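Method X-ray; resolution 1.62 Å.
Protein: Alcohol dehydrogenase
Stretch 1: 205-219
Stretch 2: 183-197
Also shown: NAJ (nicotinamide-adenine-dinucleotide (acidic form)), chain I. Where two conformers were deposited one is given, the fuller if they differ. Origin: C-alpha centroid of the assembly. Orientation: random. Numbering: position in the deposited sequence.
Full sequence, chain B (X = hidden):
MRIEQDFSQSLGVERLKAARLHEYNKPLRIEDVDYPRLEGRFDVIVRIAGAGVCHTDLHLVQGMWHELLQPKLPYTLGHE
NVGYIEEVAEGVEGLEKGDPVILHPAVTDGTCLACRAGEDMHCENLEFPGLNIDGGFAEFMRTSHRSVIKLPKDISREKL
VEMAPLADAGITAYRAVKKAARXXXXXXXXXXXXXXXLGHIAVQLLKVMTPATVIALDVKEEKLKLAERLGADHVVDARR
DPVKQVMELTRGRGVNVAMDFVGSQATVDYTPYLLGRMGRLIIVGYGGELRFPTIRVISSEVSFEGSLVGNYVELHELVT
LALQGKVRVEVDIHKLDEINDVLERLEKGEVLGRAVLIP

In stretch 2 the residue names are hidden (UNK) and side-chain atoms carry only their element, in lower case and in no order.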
# COMPACT_ATOMS: atom_id res chain seq x y z
N LEU B 205 -17.48 10.10 -9.23
CA LEU B 205 -16.27 9.92 -8.46
C LEU B 205 -15.17 9.19 -9.21
O LEU B 205 -14.02 9.51 -9.01
CB LEU B 205 -16.60 9.20 -7.14
CG LEU B 205 -17.48 9.99 -6.19
CD1 LEU B 205 -17.84 9.12 -4.98
CD2 LEU B 205 -16.74 11.22 -5.69
N LEU B 206 -15.53 8.20 -10.04
CA LEU B 206 -14.54 7.49 -10.85
C LEU B 206 -13.84 8.49 -11.79
O LEU B 206 -12.63 8.39 -12.01
CB LEU B 206 -15.15 6.33 -11.60
CG LEU B 206 -15.58 5.09 -10.75
CD1 LEU B 206 -16.56 4.21 -11.51
CD2 LEU B 206 -14.25 4.35 -10.37
N LYS B 207 -14.58 9.48 -12.29
CA LYS B 207 -13.92 10.48 -13.15
C LYS B 207 -13.01 11.47 -12.42
O LYS B 207 -12.04 11.99 -13.02
CB LYS B 207 -14.99 11.25 -13.94
CG LYS B 207 -15.79 10.40 -14.92
CD LYS B 207 -14.94 9.74 -16.01
CE LYS B 207 -14.25 10.79 -16.88
NZ LYS B 207 -13.67 10.17 -18.10
N VAL B 208 -13.36 11.81 -11.19
CA VAL B 208 -12.64 12.73 -10.35
C VAL B 208 -11.42 12.06 -9.73
O VAL B 208 -10.35 12.70 -9.57
CB VAL B 208 -13.59 13.23 -9.17
CG1 VAL B 208 -12.79 13.96 -8.11
CG2 VAL B 208 -14.69 14.08 -9.74
N MET B 209 -11.57 10.77 -9.37
CA MET B 209 -10.62 10.11 -8.50
C MET B 209 -9.67 9.14 -9.21
O MET B 209 -8.68 8.68 -8.61
CB MET B 209 -11.32 9.41 -7.36
CG MET B 209 -11.80 10.40 -6.35
SD MET B 209 -12.98 9.60 -5.39
CE MET B 209 -11.87 8.54 -4.47
N THR B 210 -9.97 8.82 -10.46
CA THR B 210 -9.11 7.92 -11.24
C THR B 210 -8.99 8.41 -12.67
O THR B 210 -9.82 9.20 -13.12
CB THR B 210 -9.69 6.50 -11.30
OG1 THR B 210 -10.69 6.37 -12.32
CG2 THR B 210 -10.41 6.06 -9.98
N PRO B 211 -7.98 7.93 -13.36
CA PRO B 211 -7.89 8.14 -14.81
C PRO B 211 -8.46 7.00 -15.65
O PRO B 211 -8.19 6.93 -16.87
CB PRO B 211 -6.37 8.25 -15.00
CG PRO B 211 -5.87 7.17 -14.10
CD PRO B 211 -6.75 7.28 -12.85
N ALA B 212 -9.26 6.11 -15.06
CA ALA B 212 -9.74 4.97 -15.80
C ALA B 212 -10.83 5.31 -16.79
O ALA B 212 -11.50 6.35 -16.65
CB ALA B 212 -10.25 3.91 -14.83
N THR B 213 -10.96 4.45 -17.79
CA THR B 213 -12.07 4.50 -18.76
C THR B 213 -13.29 3.90 -18.07
O THR B 213 -13.22 2.75 -17.63
CB THR B 213 -11.70 3.71 -20.02
OG1 THR B 213 -10.57 4.37 -20.64
CG2 THR B 213 -12.80 3.78 -21.04
N VAL B 214 -14.38 4.66 -18.03
CA VAL B 214 -15.56 4.29 -17.23
C VAL B 214 -16.64 3.71 -18.13
O VAL B 214 -17.11 4.38 -19.07
CB VAL B 214 -16.10 5.51 -16.49
CG1 VAL B 214 -17.36 5.13 -15.72
CG2 VAL B 214 -15.01 6.04 -15.53
N ILE B 215 -17.04 2.47 -17.87
CA ILE B 215 -18.15 1.82 -18.62
C ILE B 215 -19.32 1.68 -17.61
O ILE B 215 -19.15 0.99 -16.57
CB ILE B 215 -17.75 0.42 -19.12
CG1 ILE B 215 -16.48 0.49 -20.02
CG2 ILE B 215 -18.95 -0.23 -19.88
CD1 ILE B 215 -15.87 -0.87 -20.31
N ALA B 216 -20.45 2.33 -17.86
CA ALA B 216 -21.57 2.28 -16.88
C ALA B 216 -22.64 1.35 -17.42
O ALA B 216 -23.00 1.46 -18.63
CB ALA B 216 -22.16 3.65 -16.63
N LEU B 217 -23.18 0.49 -16.56
CA LEU B 217 -24.24 -0.46 -16.94
C LEU B 217 -25.51 -0.16 -16.20
O LEU B 217 -25.51 0.13 -15.00
CB LEU B 217 -23.81 -1.88 -16.55
CG LEU B 217 -22.95 -2.59 -17.61
CD1 LEU B 217 -21.64 -1.89 -17.83
CD2 LEU B 217 -22.66 -4.04 -17.20
N ASP B 218 -26.63 -0.22 -16.92
CA ASP B 218 -27.95 -0.17 -16.27
C ASP B 218 -28.93 -0.80 -17.20
O ASP B 218 -28.55 -1.31 -18.24
CB ASP B 218 -28.33 1.27 -15.91
CG ASP B 218 -29.23 1.33 -14.71
OD1 ASP B 218 -28.80 1.75 -13.61
OD2 ASP B 218 -30.44 0.92 -14.76
N VAL B 219 -30.20 -0.78 -16.81
CA VAL B 219 -31.25 -1.45 -17.57
C VAL B 219 -32.38 -0.51 -17.95
O VAL B 219 -33.43 -0.98 -18.45
CB VAL B 219 -31.81 -2.63 -16.77
CG1 VAL B 219 -30.72 -3.75 -16.68
CG2 VAL B 219 -32.32 -2.18 -15.35
N UNK B 183 -5.89 0.19 -7.96
CA UNK B 183 -5.35 -0.58 -9.07
C UNK B 183 -5.77 -0.05 -10.46
O UNK B 183 -5.71 -0.78 -11.46
o UNK B 183 -7.16 -2.21 -8.94
c UNK B 183 -5.72 -2.05 -8.98
c UNK B 183 -5.18 -2.70 -7.69
N UNK B 184 -6.28 1.16 -10.50
CA UNK B 184 -6.71 1.72 -11.78
C UNK B 184 -5.53 2.60 -12.24
O UNK B 184 -4.68 2.96 -11.43
c UNK B 184 -9.21 1.51 -11.51
c UNK B 184 -9.44 0.61 -12.77
c UNK B 184 -8.04 2.51 -11.64
c UNK B 184 -10.50 2.30 -11.18
N UNK B 185 -5.45 2.79 -13.54
CA UNK B 185 -4.32 3.53 -14.13
C UNK B 185 -4.83 3.98 -15.49
O UNK B 185 -5.86 3.47 -15.94
c UNK B 185 -3.44 1.31 -15.00
c UNK B 185 -3.97 -1.08 -16.34
c UNK B 185 -3.13 2.60 -14.27
o UNK B 185 -4.25 -2.25 -17.01
c UNK B 185 -3.70 0.13 -14.29
c UNK B 185 -3.97 -1.05 -14.95
c UNK B 185 -3.72 0.06 -17.06
c UNK B 185 -3.44 1.25 -16.38
N UNK B 186 -4.15 4.91 -16.20
CA UNK B 186 -4.63 5.30 -17.53
C UNK B 186 -4.68 4.15 -18.53
O UNK B 186 -3.68 3.44 -18.72
c UNK B 186 -3.59 6.37 -17.99
c UNK B 186 -2.97 6.88 -16.66
c UNK B 186 -2.93 5.64 -15.79
N UNK B 187 -5.84 3.94 -19.15
CA UNK B 187 -6.01 2.80 -20.03
C UNK B 187 -6.73 1.62 -19.37
O UNK B 187 -7.21 0.71 -20.08
N UNK B 188 -6.83 1.65 -18.04
CA UNK B 188 -7.59 0.61 -17.31
C UNK B 188 -9.05 0.90 -17.55
O UNK B 188 -9.45 2.07 -17.72
c UNK B 188 -7.32 0.70 -15.83
N UNK B 189 -9.86 -0.15 -17.46
CA UNK B 189 -11.30 0.01 -17.56
C UNK B 189 -11.94 -0.33 -16.22
O UNK B 189 -11.56 -1.27 -15.54
c UNK B 189 -11.91 -0.99 -18.53
o UNK B 189 -10.46 -0.19 -23.97
c UNK B 189 -11.91 0.26 -22.12
c UNK B 189 -10.80 -0.39 -22.61
c UNK B 189 -12.26 0.05 -20.80
c UNK B 189 -11.50 -0.79 -19.99
c UNK B 189 -10.02 -1.24 -21.83
c UNK B 189 -10.37 -1.43 -20.50
N UNK B 190 -12.95 0.44 -15.90
CA UNK B 190 -13.79 0.15 -14.71
C UNK B 190 -15.23 0.06 -15.18
O UNK B 190 -15.72 0.94 -15.86
c UNK B 190 -13.57 1.18 -13.57
c UNK B 190 -13.76 2.63 -14.01
c UNK B 190 -14.48 0.86 -12.37
N UNK B 191 -15.90 -1.04 -14.81
CA UNK B 191 -17.36 -1.17 -15.05
C UNK B 191 -18.07 -0.78 -13.77
O UNK B 191 -17.82 -1.36 -12.70
c UNK B 191 -17.73 -2.58 -15.38
N UNK B 192 -18.93 0.22 -13.87
CA UNK B 192 -19.73 0.65 -12.72
C UNK B 192 -21.13 0.15 -13.04
O UNK B 192 -21.71 0.54 -14.06
c UNK B 192 -19.59 2.22 -12.48
c UNK B 192 -19.93 3.06 -13.76
c UNK B 192 -20.35 2.68 -11.23
c UNK B 192 -21.85 2.67 -11.36
N UNK B 193 -21.63 -0.77 -12.23
CA UNK B 193 -22.85 -1.48 -12.58
C UNK B 193 -23.97 -1.01 -11.68
O UNK B 193 -23.91 -1.22 -10.45
c UNK B 193 -23.94 -3.76 -12.69
c UNK B 193 -22.63 -3.00 -12.40
c UNK B 193 -21.47 -3.48 -13.27
N UNK B 194 -25.00 -0.36 -12.27
CA UNK B 194 -26.09 0.19 -11.52
C UNK B 194 -25.92 1.67 -11.33
O UNK B 194 -25.15 2.07 -10.46
N UNK B 195 -26.58 2.46 -12.19
CA UNK B 195 -26.47 3.92 -12.14
C UNK B 195 -27.63 4.44 -11.31
O UNK B 195 -28.47 5.23 -11.79
c UNK B 195 -25.34 3.87 -14.41
c UNK B 195 -26.12 6.09 -13.48
c UNK B 195 -26.41 4.54 -13.56
N UNK B 196 -27.65 3.98 -10.06
CA UNK B 196 -28.72 4.29 -9.13
C UNK B 196 -28.35 5.39 -8.18
O UNK B 196 -27.54 6.27 -8.50
N UNK B 197 -28.94 5.37 -6.98
CA UNK B 197 -28.64 6.44 -6.03
C UNK B 197 -27.16 6.45 -5.68
O UNK B 197 -26.52 7.50 -5.69
PA NAJ I . -31.12 2.05 -6.54
O1A NAJ I . -32.43 1.31 -6.56
O2A NAJ I . -31.13 3.59 -6.54
O5B NAJ I . -30.23 1.72 -7.82
C5B NAJ I . -30.14 0.40 -8.37
C4B NAJ I . -29.79 0.63 -9.83
O4B NAJ I . -29.48 -0.66 -10.40
C3B NAJ I . -30.90 1.28 -10.64
O3B NAJ I . -30.42 2.39 -11.42
C2B NAJ I . -31.33 0.08 -11.48
O2B NAJ I . -31.97 0.43 -12.72
C1B NAJ I . -30.03 -0.69 -11.71
N9A NAJ I . -30.20 -2.10 -12.08
C8A NAJ I . -31.19 -3.02 -11.72
N7A NAJ I . -30.91 -4.22 -12.29
C5A NAJ I . -29.76 -4.08 -13.01
C6A NAJ I . -29.01 -4.94 -13.79
N6A NAJ I . -29.37 -6.21 -14.01
N1A NAJ I . -27.84 -4.48 -14.33
C2A NAJ I . -27.43 -3.16 -14.19
N3A NAJ I . -28.18 -2.32 -13.45
C4A NAJ I . -29.33 -2.78 -12.88
O3 NAJ I . -30.32 1.48 -5.30
PN NAJ I . -29.27 2.23 -4.33
O1N NAJ I . -29.98 2.88 -3.23
O2N NAJ I . -28.31 3.00 -5.14
O5D NAJ I . -28.58 0.95 -3.65
C5D NAJ I . -27.78 0.11 -4.49
C4D NAJ I . -27.46 -1.17 -3.74
O4D NAJ I . -26.50 -0.86 -2.72
C3D NAJ I . -28.65 -1.78 -2.99
O3D NAJ I . -28.44 -3.20 -2.90
C2D NAJ I . -28.53 -1.15 -1.60
O2D NAJ I . -29.17 -1.85 -0.57
C1D NAJ I . -26.99 -1.23 -1.46
N1N NAJ I . -26.35 -0.42 -0.43
C2N NAJ I . -25.15 -0.90 0.04
C3N NAJ I . -24.44 -0.16 0.97
C7N NAJ I . -23.17 -0.71 1.52
O7N NAJ I . -22.60 0.04 2.48
N7N NAJ I . -22.55 -1.81 1.09
C4N NAJ I . -24.90 1.11 1.45
C5N NAJ I . -26.05 1.62 0.79
C6N NAJ I . -26.77 0.84 -0.10
O HOH W 1 -8.26 5.43 -19.22

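Position 183 carries one carbon bearing an oxygen and a second carbon, the branched hydroxyl side chain of threonine; Thr 183 lies out of reach of stretch 1. At position 184 four carbons fork at the second, and their ends meet the methyls of Thr 210 and Ala 212. This is leucine: Leu 184 CD1 lies 3.9 Å from Thr 210 CG2, and Leu 184 CD2 lies 4.0 Å from Ala 212 CB. Position 185 has one carbon followed by a six-carbon ring bearing an oxygen, its CA-to-CB bond directed away from stretch 1, and is Tyr 185.

At position 186 three carbons close a ring onto the backbone nitrogen, which identifies proline; Pro 186 CD packs 3.7 Å from Pro 211 CG. Position 187 has no side-chain atoms. Its phi of 99° would jam a CB against the preceding carbonyl oxygen, so glycine fits, and Gly 187 N donates to a water (2.8 Å to its O) that in turn donates to Pro 211 O (2.8 Å). A single carbon at position 188 gives alanine; Ala 188 closes a type II turn begun at Tyr 185, and its O accepts from Thr 213 N at 2.8 Å.

Position 189 again shows one carbon and a six-carbon ring with an oxygen. It is tyrosine, and the ring of Tyr 189 meets Thr 213 CG2 and Ile 215 CD1 obliquely, CD2 being 3.8 Å from each. At position 190 one carbon carries two others, close to Ala 212, Val 214 and Leu 206, as expected of valine: Val 190 CG1 lies 3.8 Å from Ala 212 CB, and Val 190 CG2 4.0 Å from Leu 206 CD2. Position 191 has one carbon, on the same sheet face as Ile 215, and is Ala 191.

Four carbons at position 192 fork at the first, one arm two carbons long, which is isoleucine. Ile 192 CG2 approaches Ala 216 CB (3.7 Å) and Val 214 CG1 (3.8 Å), while Ile 192 CB faces Leu 206 CD1 at 3.8 Å. The three-carbon fork at position 193 is valine, with Val 193 CG2 4.1 Å from Leu 217 CD2.

Position 194 lacks side-chain atoms; its phi of 100° calls for glycine, and a CB on Gly 194 would also crowd NAJ O4B. Position 195, one carbon carrying two, is valine: Val 195 CG2 touches Ala 216 CB at 3.9 Å. Position 196 is bare, and a CB there would lie 1.8 Å from NAJ O5B, consistent with Gly 196. Position 197 is likewise bare; Gly 197 N donates to NAJ O2A (2.9 Å).

The contact is a parallel strand pair. Val 190, Ile 192 and Gly 194 donate to Thr 213, Ile 215 and Leu 217. The amides of Thr 213, Ile 215 and Leu 217 donate in turn to the carbonyl oxygens of Ala 188, Val 190 and Ile 192, so each of Val 190 and Ile 192 both gives and receives a bond. Beyond the ladder, Asp 218 OD1 accepts from Val 195 N (2.7 Å) and NAJ O3B (2.8 Å), linking both stretches to the dinucleotide.

Stretch 2, residues 183-197: TLYPGAYVAIVGVGG
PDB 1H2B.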